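Side-chain contacts in enoyl-acyl carrier protein reductase (Uncultured bacterium, PDB 6KIA), which probably catalyses the NADH-dependent reduction of the enoyl-acyl carrier protein double bond in bacterial fatty acid synthesis, and confers resistance to triclosan: residues E245-D249 against D250-W254; G301-L304 against S305-L309; S352-M355 against K356-N360; D381-T384 against K385-K388; S399-V402 against L403-T406. All blocks are in the same frame, centred on the assembly; numbering follows the deposited sequence.

Contact 1: E245-D249 against D250-W254; sequences EILID and DKYQW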
# COMPACT_ATOMS: atom_id res chain seq x y z
N GLU A 245 -0.22 2.82 -14.90
CA GLU A 245 -0.17 3.50 -16.20
C GLU A 245 -0.16 4.99 -16.01
O GLU A 245 -1.04 5.59 -15.34
CB GLU A 245 -1.36 3.11 -17.09
CG GLU A 245 -1.43 1.64 -17.44
CD GLU A 245 -2.61 1.29 -18.33
OE1 GLU A 245 -3.75 1.55 -17.91
OE2 GLU A 245 -2.40 0.75 -19.43
N ILE A 246 0.84 5.62 -16.61
CA ILE A 246 0.98 7.06 -16.52
C ILE A 246 1.23 7.60 -17.93
O ILE A 246 1.64 6.84 -18.80
CB ILE A 246 2.12 7.45 -15.57
CG1 ILE A 246 3.51 7.18 -16.20
CG2 ILE A 246 1.96 6.77 -14.20
CD1 ILE A 246 4.69 7.52 -15.28
N LEU A 247 1.03 8.90 -18.13
CA LEU A 247 1.24 9.52 -19.44
C LEU A 247 2.72 9.55 -19.85
O LEU A 247 3.52 10.27 -19.26
CB LEU A 247 0.70 10.94 -19.43
CG LEU A 247 -0.81 10.93 -19.61
CD1 LEU A 247 -1.41 12.32 -19.41
CD2 LEU A 247 -1.18 10.42 -20.99
N ILE A 248 3.03 8.77 -20.87
CA ILE A 248 4.35 8.75 -21.53
C ILE A 248 4.04 8.94 -23.02
O ILE A 248 3.26 8.17 -23.61
CB ILE A 248 5.12 7.43 -21.25
CG1 ILE A 248 5.40 7.33 -19.74
CG2 ILE A 248 6.44 7.40 -22.03
CD1 ILE A 248 5.95 5.98 -19.26
N ASP A 249 4.58 10.01 -23.61
CA ASP A 249 4.35 10.32 -25.01
C ASP A 249 2.84 10.45 -25.29
O ASP A 249 2.33 9.92 -26.28
CB ASP A 249 4.98 9.23 -25.89
CG ASP A 249 5.23 9.68 -27.31
OD1 ASP A 249 5.29 10.91 -27.56
OD2 ASP A 249 5.39 8.80 -28.19
N ASP A 250 2.14 11.15 -24.40
CA ASP A 250 0.69 11.39 -24.50
C ASP A 250 -0.15 10.11 -24.60
O ASP A 250 -1.26 10.14 -25.11
CB ASP A 250 0.38 12.32 -25.68
CG ASP A 250 -0.96 13.04 -25.53
OD1 ASP A 250 -1.32 13.41 -24.39
OD2 ASP A 250 -1.65 13.23 -26.55
N LYS A 251 0.38 9.01 -24.08
CA LYS A 251 -0.37 7.76 -24.01
C LYS A 251 -0.26 7.19 -22.61
O LYS A 251 0.78 7.33 -21.98
CB LYS A 251 0.15 6.72 -25.01
CG LYS A 251 -0.00 7.07 -26.47
CD LYS A 251 0.62 5.98 -27.32
CE LYS A 251 2.05 5.69 -26.87
NZ LYS A 251 2.61 4.47 -27.51
N TYR A 252 -1.32 6.59 -22.08
CA TYR A 252 -1.17 5.96 -20.77
C TYR A 252 -0.44 4.63 -20.92
O TYR A 252 -0.94 3.71 -21.57
CB TYR A 252 -2.53 5.77 -20.10
CG TYR A 252 -3.18 7.07 -19.71
CD1 TYR A 252 -2.80 7.74 -18.55
CD2 TYR A 252 -4.19 7.62 -20.49
CE1 TYR A 252 -3.41 8.91 -18.17
CE2 TYR A 252 -4.80 8.79 -20.12
CZ TYR A 252 -4.40 9.44 -18.98
OH TYR A 252 -5.01 10.63 -18.63
N GLN A 253 0.76 4.54 -20.33
CA GLN A 253 1.61 3.36 -20.44
C GLN A 253 2.02 2.84 -19.07
O GLN A 253 2.38 3.63 -18.18
CB GLN A 253 2.87 3.66 -21.26
CG GLN A 253 2.57 4.39 -22.57
CD GLN A 253 3.72 4.29 -23.58
OE1 GLN A 253 4.28 3.21 -23.79
NE2 GLN A 253 4.09 5.42 -24.16
N TRP A 254 1.96 1.52 -18.92
CA TRP A 254 2.34 0.88 -17.67
C TRP A 254 3.81 1.10 -17.40
O TRP A 254 4.66 0.96 -18.29
CB TRP A 254 2.04 -0.61 -17.70
CG TRP A 254 2.39 -1.30 -16.42
CD1 TRP A 254 1.58 -1.44 -15.34
CD2 TRP A 254 3.63 -1.94 -16.08
NE1 TRP A 254 2.23 -2.13 -14.35
CE2 TRP A 254 3.49 -2.44 -14.77
CE3 TRP A 254 4.85 -2.13 -16.76
CZ2 TRP A 254 4.51 -3.12 -14.11
CZ3 TRP A 254 5.86 -2.83 -16.10
CH2 TRP A 254 5.69 -3.31 -14.80
O HOH W 1 -0.12 0.21 -20.55
O HOH W 2 -3.10 2.22 -21.54
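Leu247 lies over the phenol ring of Tyr252: its CD2 methyl sits 3.8 Å from the centroid of the Tyr252 ring and only 6° off the ring normal, a CH-pi contact made over the middle of one face. The branch carbon follows, with Leu247 CG 3.6 Å from Tyr252 CE1, and the two side chains pass each other at a slant. With chi1 at -80°, CG of Leu247 is anti to its own carbonyl carbon, and the far end of the side chain swings in toward the tyrosine. Among the residues on the other face of the ribbon, Gln253 NE2 donates to Ile248 O (2.9 Å, 161° at the hydrogen), the acceptor lying close to the amide plane. Lys251 N reaches Ile248 O from the opposite face of its carbonyl plane, so this one oxygen at the turn is gripped twice. Strands 244-248 and 251-255 form a beta hairpin with a two-residue loop, Asp249-Asp250, in a type I' turn, both with positive phi. Leu247 with Tyr252 and Glu245 with Trp254 are non-hydrogen-bonded pairs, while Ile246 with Gln253 and Ile248 with Lys251 carry the backbone bonds. Glu245 reaches the second strand through water: its OE2 accepts from one water, which itself accepts from Trp254 N (water to N 2.9 Å), and from another that also donates to Tyr252 O. Farther out, Arg8 forms a salt bridge with Glu245 OE1, Glu316 is hydrogen-bonded to Tyr252 OH, and Trp254 NE1 bonds to His242 O.

Contact 2: G301-L304 against S305-L309; sequences GVEL and SLFPL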
# COMPACT_ATOMS: atom_id res chain seq x y z
N GLY A 301 12.64 7.88 -5.38
CA GLY A 301 12.41 7.72 -6.80
C GLY A 301 11.02 7.20 -7.11
O GLY A 301 10.56 7.36 -8.22
N VAL A 302 10.37 6.59 -6.12
CA VAL A 302 9.02 6.09 -6.35
C VAL A 302 8.11 7.24 -6.82
O VAL A 302 7.23 7.07 -7.70
CB VAL A 302 8.45 5.40 -5.07
CG1 VAL A 302 8.17 6.39 -3.94
CG2 VAL A 302 7.18 4.55 -5.41
N GLU A 303 8.36 8.42 -6.28
CA GLU A 303 7.52 9.58 -6.54
C GLU A 303 7.70 10.13 -7.97
O GLU A 303 6.87 10.91 -8.45
CB GLU A 303 7.82 10.68 -5.51
CG GLU A 303 9.07 11.51 -5.84
CD GLU A 303 10.40 10.84 -5.58
OE1 GLU A 303 10.44 9.74 -4.98
OE2 GLU A 303 11.42 11.40 -6.06
N LEU A 304 8.77 9.72 -8.66
CA LEU A 304 8.97 10.16 -10.03
C LEU A 304 7.80 9.74 -10.88
O LEU A 304 7.45 10.44 -11.86
CB LEU A 304 10.28 9.60 -10.60
CG LEU A 304 11.54 10.08 -9.90
CD1 LEU A 304 12.73 9.45 -10.58
CD2 LEU A 304 11.66 11.62 -9.95
N SER A 305 7.17 8.62 -10.50
CA SER A 305 6.05 8.11 -11.29
C SER A 305 4.80 8.98 -11.18
O SER A 305 3.94 8.93 -12.04
CB SER A 305 5.71 6.69 -10.87
OG SER A 305 6.80 5.81 -11.11
N LEU A 306 4.74 9.82 -10.15
CA LEU A 306 3.51 10.53 -9.81
C LEU A 306 3.34 11.86 -10.56
O LEU A 306 2.21 12.26 -10.86
CB LEU A 306 3.47 10.76 -8.29
CG LEU A 306 2.31 11.53 -7.67
CD1 LEU A 306 0.98 10.80 -7.91
CD2 LEU A 306 2.60 11.66 -6.18
N PHE A 307 4.44 12.53 -10.89
CA PHE A 307 4.33 13.87 -11.51
C PHE A 307 3.45 13.96 -12.77
O PHE A 307 2.70 14.94 -12.93
CB PHE A 307 5.72 14.41 -11.82
CG PHE A 307 6.57 14.64 -10.60
CD1 PHE A 307 6.29 15.68 -9.73
CD2 PHE A 307 7.64 13.80 -10.33
CE1 PHE A 307 7.08 15.89 -8.59
CE2 PHE A 307 8.44 14.01 -9.20
CZ PHE A 307 8.17 15.05 -8.34
N PRO A 308 3.50 12.94 -13.66
CA PRO A 308 2.65 13.05 -14.85
C PRO A 308 1.14 13.03 -14.56
O PRO A 308 0.37 13.26 -15.49
CB PRO A 308 3.07 11.82 -15.69
CG PRO A 308 4.46 11.52 -15.24
CD PRO A 308 4.46 11.81 -13.78
N LEU A 309 0.73 12.78 -13.32
CA LEU A 309 -0.69 12.95 -12.97
C LEU A 309 -1.15 14.36 -13.32
O LEU A 309 -2.30 14.57 -13.71
CB LEU A 309 -0.93 12.64 -11.47
CG LEU A 309 -2.38 12.80 -11.00
CD1 LEU A 309 -3.26 11.72 -11.66
CD2 LEU A 309 -2.49 12.73 -9.46
O HOH W 3 9.27 5.48 -9.82
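Ser305 N donates to Val302 O (3.2 Å) and Leu306 N to Glu303 O (2.9 Å, 158° at the hydrogen), each across three residues. A water adds a third link, donating to both Gly301 O and Ser305 OG at 2.8 Å; the hydroxyl is also hydrogen-bonded to Gln255. Gly301 O serves Leu304 N as well, and therefore has two donors. These bonds define a short 3-10 turn in the long loop between strand 283-287 and helix 309-315, after which a type I turn from Leu306 to Leu309 leads into that helix. The buried carboxylate of Glu303 folds back on the start of the turn: its OE1 accepts from Gly301 N (2.9 Å) on the syn side, while OE2 is hydrogen-bonded to Ser380. Phe307 packs back across the turn; its CG is anti to the carbonyl carbon (chi1 -63°), which turns the ring back toward Glu303 and Leu304. Its CD2 comes within 3.5 Å of Glu303 O, Leu304 O lies at the ring edge, and Leu304 CD2 touches Phe307 CE2 at 4.1 Å. Helices 339-351 and 370-385 pack against both Leu304 and Phe307.

Contact 3: S352-M355 against K356-N360; sequences SDVM and KGFRN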
# COMPACT_ATOMS: atom_id res chain seq x y z
N SER A 352 14.03 7.73 -21.77
CA SER A 352 15.37 7.14 -21.77
C SER A 352 15.35 5.63 -21.98
O SER A 352 14.45 4.93 -21.53
CB SER A 352 16.08 7.50 -20.46
OG SER A 352 15.72 6.63 -19.39
N ASP A 353 16.36 5.11 -22.68
CA ASP A 353 16.45 3.67 -22.89
C ASP A 353 16.58 2.91 -21.57
O ASP A 353 16.01 1.82 -21.42
CB ASP A 353 17.62 3.31 -23.82
CG ASP A 353 17.28 3.54 -25.29
OD1 ASP A 353 16.09 3.74 -25.61
OD2 ASP A 353 18.21 3.50 -26.13
N VAL A 354 17.33 3.49 -20.63
CA VAL A 354 17.50 2.87 -19.32
C VAL A 354 16.13 2.63 -18.65
O VAL A 354 15.83 1.51 -18.20
CB VAL A 354 18.38 3.73 -18.39
CG1 VAL A 354 18.36 3.16 -16.97
CG2 VAL A 354 19.81 3.81 -18.89
N MET A 355 15.27 3.64 -18.63
CA MET A 355 13.97 3.50 -17.98
C MET A 355 13.01 2.68 -18.82
O MET A 355 12.21 1.90 -18.28
CB MET A 355 13.38 4.87 -17.67
CG MET A 355 14.19 5.67 -16.63
SD MET A 355 14.75 4.69 -15.23
CE MET A 355 13.19 4.05 -14.59
N LYS A 356 13.13 2.79 -20.14
CA LYS A 356 12.26 2.02 -21.02
C LYS A 356 12.48 0.52 -20.80
O LYS A 356 11.53 -0.26 -20.91
CB LYS A 356 12.52 2.36 -22.49
CG LYS A 356 11.56 1.67 -23.44
CD LYS A 356 12.03 1.78 -24.88
CE LYS A 356 10.91 1.44 -25.84
NZ LYS A 356 10.39 0.07 -25.59
N GLY A 357 13.70 0.15 -20.42
CA GLY A 357 14.04 -1.24 -20.15
C GLY A 357 13.30 -1.85 -18.96
O GLY A 357 13.13 -3.08 -18.88
N PHE A 358 12.86 -1.01 -18.03
CA PHE A 358 12.15 -1.52 -16.85
C PHE A 358 10.64 -1.57 -17.03
O PHE A 358 9.93 -1.91 -16.09
CB PHE A 358 12.50 -0.67 -15.61
CG PHE A 358 13.92 -0.82 -15.18
CD1 PHE A 358 14.31 -1.93 -14.44
CD2 PHE A 358 14.87 0.12 -15.54
CE1 PHE A 358 15.63 -2.09 -14.06
CE2 PHE A 358 16.19 -0.02 -15.17
CZ PHE A 358 16.58 -1.12 -14.42
N ARG A 359 10.14 -1.30 -18.24
CA ARG A 359 8.70 -1.38 -18.51
C ARG A 359 8.31 -2.78 -18.96
O ARG A 359 7.44 -2.97 -19.81
CB ARG A 359 8.28 -0.34 -19.56
CG ARG A 359 8.46 1.09 -19.06
CD ARG A 359 7.53 2.11 -19.70
NE ARG A 359 7.83 2.42 -21.10
CZ ARG A 359 8.60 3.43 -21.47
NH1 ARG A 359 9.19 4.19 -20.55
NH2 ARG A 359 8.82 3.68 -22.77
N ASN A 360 8.97 -3.75 -18.35
CA ASN A 360 8.76 -5.16 -18.61
C ASN A 360 7.85 -5.75 -17.55
O ASN A 360 8.28 -6.01 -16.42
CB ASN A 360 10.11 -5.87 -18.64
CG ASN A 360 10.02 -7.33 -19.05
OD1 ASN A 360 9.00 -7.99 -18.88
ND2 ASN A 360 11.12 -7.84 -19.58
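Lys356 N donates to Ser352 O over 2.9 Å, and Gly357 N follows with a bond to Asp353 O (3.0 Å). Gly357 N also has a weak bond to Val354 O. Phe358 N then turns to Met355 O at 3.0 Å, so the bonding narrows from a four-residue to a three-residue span as the helix ends. At the other end of this single turn, Ser352 OG accepts from Met355 N (3.1 Å, 160° at the hydrogen); its chi1 of 83° brings the hydroxyl round to the first turn. The same hydroxyl is hydrogen-bonded to Tyr349 O, which links the cap to the end of helix 339-351. The Arg359 side chain, bent at chi3, curls back alongside the turn, so that Lys356 CA lies over one face of its guanidinium group, offset toward the rim, while NH1 is hydrogen-bonded to Asn350 O. Phe358 supplies most of the apolar packing. Its ring closes on the carbonyl of Val354, CD2 coming 3.2 Å from Val354 O, with Met355 O at the ring edge. The side chains of the helix touch the ring more lightly: Val354 CG1 is 4.2 Å from Phe358 CE2, and the Met355 chain, bent at both chi2 and chi3, brings CE to 4.4 Å from Phe358 CD2. Leu372 of helix 370-385 packs against both Met355 and Phe358. A serine N-cap starts the one-turn helix 353-356, and a type I turn from Lys356 to Arg359 leads out of it.

Contact 4: D381-T384 against K385-K388; sequences DEIT and KMHK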
# COMPACT_ATOMS: atom_id res chain seq x y z
N ASP A 381 16.59 13.63 -6.71
CA ASP A 381 17.32 14.65 -5.97
C ASP A 381 17.21 16.04 -6.63
O ASP A 381 16.98 17.05 -5.95
CB ASP A 381 18.79 14.24 -5.85
CG ASP A 381 19.03 13.21 -4.75
OD1 ASP A 381 18.06 12.67 -4.16
OD2 ASP A 381 20.21 12.87 -4.53
N GLU A 382 17.41 16.08 -7.96
CA GLU A 382 17.32 17.34 -8.71
C GLU A 382 15.95 18.00 -8.56
O GLU A 382 15.83 19.23 -8.33
CB GLU A 382 17.61 17.12 -10.20
CG GLU A 382 19.05 16.80 -10.56
CD GLU A 382 19.20 16.26 -11.98
OE1 GLU A 382 18.30 16.49 -12.81
OE2 GLU A 382 20.23 15.62 -12.26
N ILE A 383 14.91 17.18 -8.68
CA ILE A 383 13.57 17.74 -8.60
C ILE A 383 13.32 18.25 -7.18
O ILE A 383 12.80 19.35 -6.99
CB ILE A 383 12.51 16.74 -9.01
CG1 ILE A 383 12.62 16.53 -10.52
CG2 ILE A 383 11.11 17.26 -8.64
CD1 ILE A 383 11.80 15.38 -11.03
N THR A 384 13.71 17.49 -6.16
CA THR A 384 13.58 18.01 -4.81
C THR A 384 14.31 19.34 -4.61
O THR A 384 13.80 20.24 -3.93
CB THR A 384 14.08 16.98 -3.79
OG1 THR A 384 13.23 15.84 -3.88
CG2 THR A 384 14.01 17.55 -2.38
N LYS A 385 15.47 19.50 -5.25
CA LYS A 385 16.19 20.75 -5.07
C LYS A 385 15.56 21.90 -5.85
O LYS A 385 15.91 23.07 -5.62
CB LYS A 385 17.65 20.62 -5.51
CG LYS A 385 18.49 19.62 -4.72
CD LYS A 385 19.91 19.62 -5.27
CE LYS A 385 20.65 18.32 -4.99
NZ LYS A 385 20.04 17.56 -3.87
N MET A 386 14.58 21.59 -6.72
CA MET A 386 13.80 22.67 -7.34
C MET A 386 12.81 23.39 -6.40
O MET A 386 12.23 24.41 -6.78
CB MET A 386 12.99 22.13 -8.52
CG MET A 386 13.83 21.65 -9.68
SD MET A 386 12.75 20.85 -10.87
CE MET A 386 13.94 20.31 -12.09
N HIS A 387 12.64 22.87 -5.19
CA HIS A 387 11.60 23.36 -4.29
C HIS A 387 12.07 24.46 -3.35
O HIS A 387 13.23 24.47 -2.93
CB HIS A 387 11.04 22.19 -3.46
CG HIS A 387 10.18 21.25 -4.24
ND1 HIS A 387 10.70 20.38 -5.17
CD2 HIS A 387 8.84 21.06 -4.24
CE1 HIS A 387 9.71 19.67 -5.71
NE2 HIS A 387 8.57 20.08 -5.17
N LYS A 388 11.16 25.38 -3.03
CA LYS A 388 11.44 26.43 -2.05
C LYS A 388 11.87 25.79 -0.74
O LYS A 388 12.85 26.20 -0.12
CB LYS A 388 10.22 27.32 -1.81
CG LYS A 388 9.81 28.18 -2.99
CD LYS A 388 8.68 29.13 -2.62
CE LYS A 388 8.24 29.94 -3.83
NZ LYS A 388 6.90 30.58 -3.66
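Lys385 lies back along the last turn of helix 370-385, toward Asp381: its backbone N donates to Asp381 O (3.0 Å), and its CG passes 3.2 Å from that same Asp381 O. The amine end stays near Asp381 without pairing: Lys385 NZ is 4.7 Å from Asp381 OD2, so any attraction acts at a distance. Met386 N bonds to Ile383 O at 2.9 Å and weakly to Glu382 O. Its extended side chain runs beside Ile383, with Met386 CE 4.3 Å from Ile383 CG1. At His387, N donates to Thr384 O, and the side chain (chi1 -72°, CG anti to the carbonyl carbon) turns ND1 toward the helix end. From there ND1 donates to Ile383 O, 3.0 Å away and only 7° out of the ring plane, with a weak second bond to Thr384 O. The ring lies alongside Ile383, pointing the same way. Ile383 O is thus met by Met386 N and His387 ND1 from opposite faces of its plane. ND1 carries a proton while NE2 accepts from Val394 N at the start of helix 394-413, consistent with a neutral ring protonated at ND1 and held at both nitrogens, which probably fixes its rotation.

Contact 5: S399-V402 against L403-T406; sequences SALV and LEGT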
# COMPACT_ATOMS: atom_id res chain seq x y z
N SER A 399 0.11 13.43 -4.00
CA SER A 399 -0.22 12.25 -3.20
C SER A 399 -1.57 12.46 -2.53
O SER A 399 -2.40 11.54 -2.54
CB SER A 399 0.85 11.95 -2.16
OG SER A 399 2.09 11.58 -2.76
N ALA A 400 -1.81 13.66 -1.98
CA ALA A 400 -3.15 13.92 -1.41
C ALA A 400 -4.26 13.81 -2.46
O ALA A 400 -5.37 13.34 -2.16
CB ALA A 400 -3.20 15.29 -0.72
N LEU A 401 -3.99 14.28 -3.69
CA LEU A 401 -4.99 14.13 -4.76
C LEU A 401 -5.30 12.66 -5.06
O LEU A 401 -6.47 12.28 -5.28
CB LEU A 401 -4.49 14.85 -6.01
CG LEU A 401 -4.46 16.38 -5.97
CD1 LEU A 401 -4.27 16.92 -7.40
CD2 LEU A 401 -5.72 16.98 -5.37
N VAL A 402 -4.27 11.82 -5.08
CA VAL A 402 -4.49 10.41 -5.36
C VAL A 402 -5.29 9.74 -4.23
O VAL A 402 -6.16 8.92 -4.51
CB VAL A 402 -3.14 9.66 -5.60
CG1 VAL A 402 -3.40 8.15 -5.75
CG2 VAL A 402 -2.48 10.18 -6.86
N LEU A 403 -5.03 10.09 -2.98
CA LEU A 403 -5.90 9.61 -1.88
C LEU A 403 -7.37 9.96 -2.14
O LEU A 403 -8.30 9.08 -2.06
CB LEU A 403 -5.46 10.22 -0.53
CG LEU A 403 -4.57 9.40 0.38
CD1 LEU A 403 -3.37 8.84 -0.33
CD2 LEU A 403 -4.19 10.21 1.65
N GLU A 404 -7.55 11.24 -2.45
CA GLU A 404 -8.87 11.82 -2.69
C GLU A 404 -9.61 11.13 -3.84
O GLU A 404 -10.82 10.91 -3.76
CB GLU A 404 -8.73 13.32 -2.97
CG GLU A 404 -10.02 14.04 -3.26
CD GLU A 404 -9.84 15.55 -3.37
OE1 GLU A 404 -8.69 16.03 -3.25
OE2 GLU A 404 -10.84 16.26 -3.56
N GLY A 405 -8.88 10.79 -4.91
CA GLY A 405 -9.50 10.18 -6.08
C GLY A 405 -9.74 8.68 -5.96
O GLY A 405 -10.76 8.15 -6.43
N THR A 406 -8.79 7.98 -5.34
CA THR A 406 -8.91 6.52 -5.22
C THR A 406 -10.01 6.17 -4.23
O THR A 406 -10.60 5.09 -4.34
CB THR A 406 -7.58 5.84 -4.80
OG1 THR A 406 -7.14 6.31 -3.52
CG2 THR A 406 -6.50 6.08 -5.87
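Val402 O accepts two hydrogen bonds from Thr406. Thr406 N donates at 2.9 Å to Val402 O, and Thr406 OG1 adds a bond of 3.0 Å to the same oxygen from the opposite face of the carbonyl plane. The hydroxyl gets there because chi1 of Thr406 is 61°, which sets OG1 between the backbone N and the carbonyl carbon. A weak bond from Gly405 N also falls on Val402 O. The remaining backbone bonds are regular: Leu403 N to Ser399 O, Glu404 N to Ala400 O and Gly405 N to Leu401 O, the last at 2.9 Å. This is an unbroken stretch of alpha-helix within helix 394-413, each donor reaching the carbonyl four residues earlier, with the threonine hydroxyl bonding back to the carbonyl at i-4. In the apolar contact, Val402 CG1 meets Thr406 CG2 at 3.7 Å, one turn apart; CG1 of the valine is anti to its backbone N (chi1 174°), on the side facing the threonine methyl. Two mixed contacts follow. Leu403 folds back along the helix, its CD1 3.6 Å from Ser399 O, and the side chains of Leu401 and Glu404 run side by side in the same direction with Leu401 CD2 3.8 Å from Glu404 OE1. Leu433 of helix 426-436 covers both Leu401 and Glu404, and Leu309 and Tyr33 pack on Val402. The hydroxyl of Ser399 is hydrogen-bonded to Thr395 O and to Arg292 N.

How the contacts relate
Contact 2 touches three of the others. Ile246 CD1 of contact 1 lies 3.6 Å from Ser305 O, Ile383 CG2 of contact 4 meets Phe307 CZ at 3.7 Å, and Val402 CG2 of contact 5 is 3.6 Å from Leu309 CD2. Contact 3 joins through the hairpin instead, Arg359 CD lying 3.4 Å from Trp254 O, whereas its nearest atoms are about 7 Å from contact 2. Contacts 3 and 5 are the farthest apart, with centres about 27 Å from each other. As for the bound NADH, the side chains of Val302 and Leu403 lie about 5 and 6 Å from it, respectively, and that of Trp254 about 11 Å.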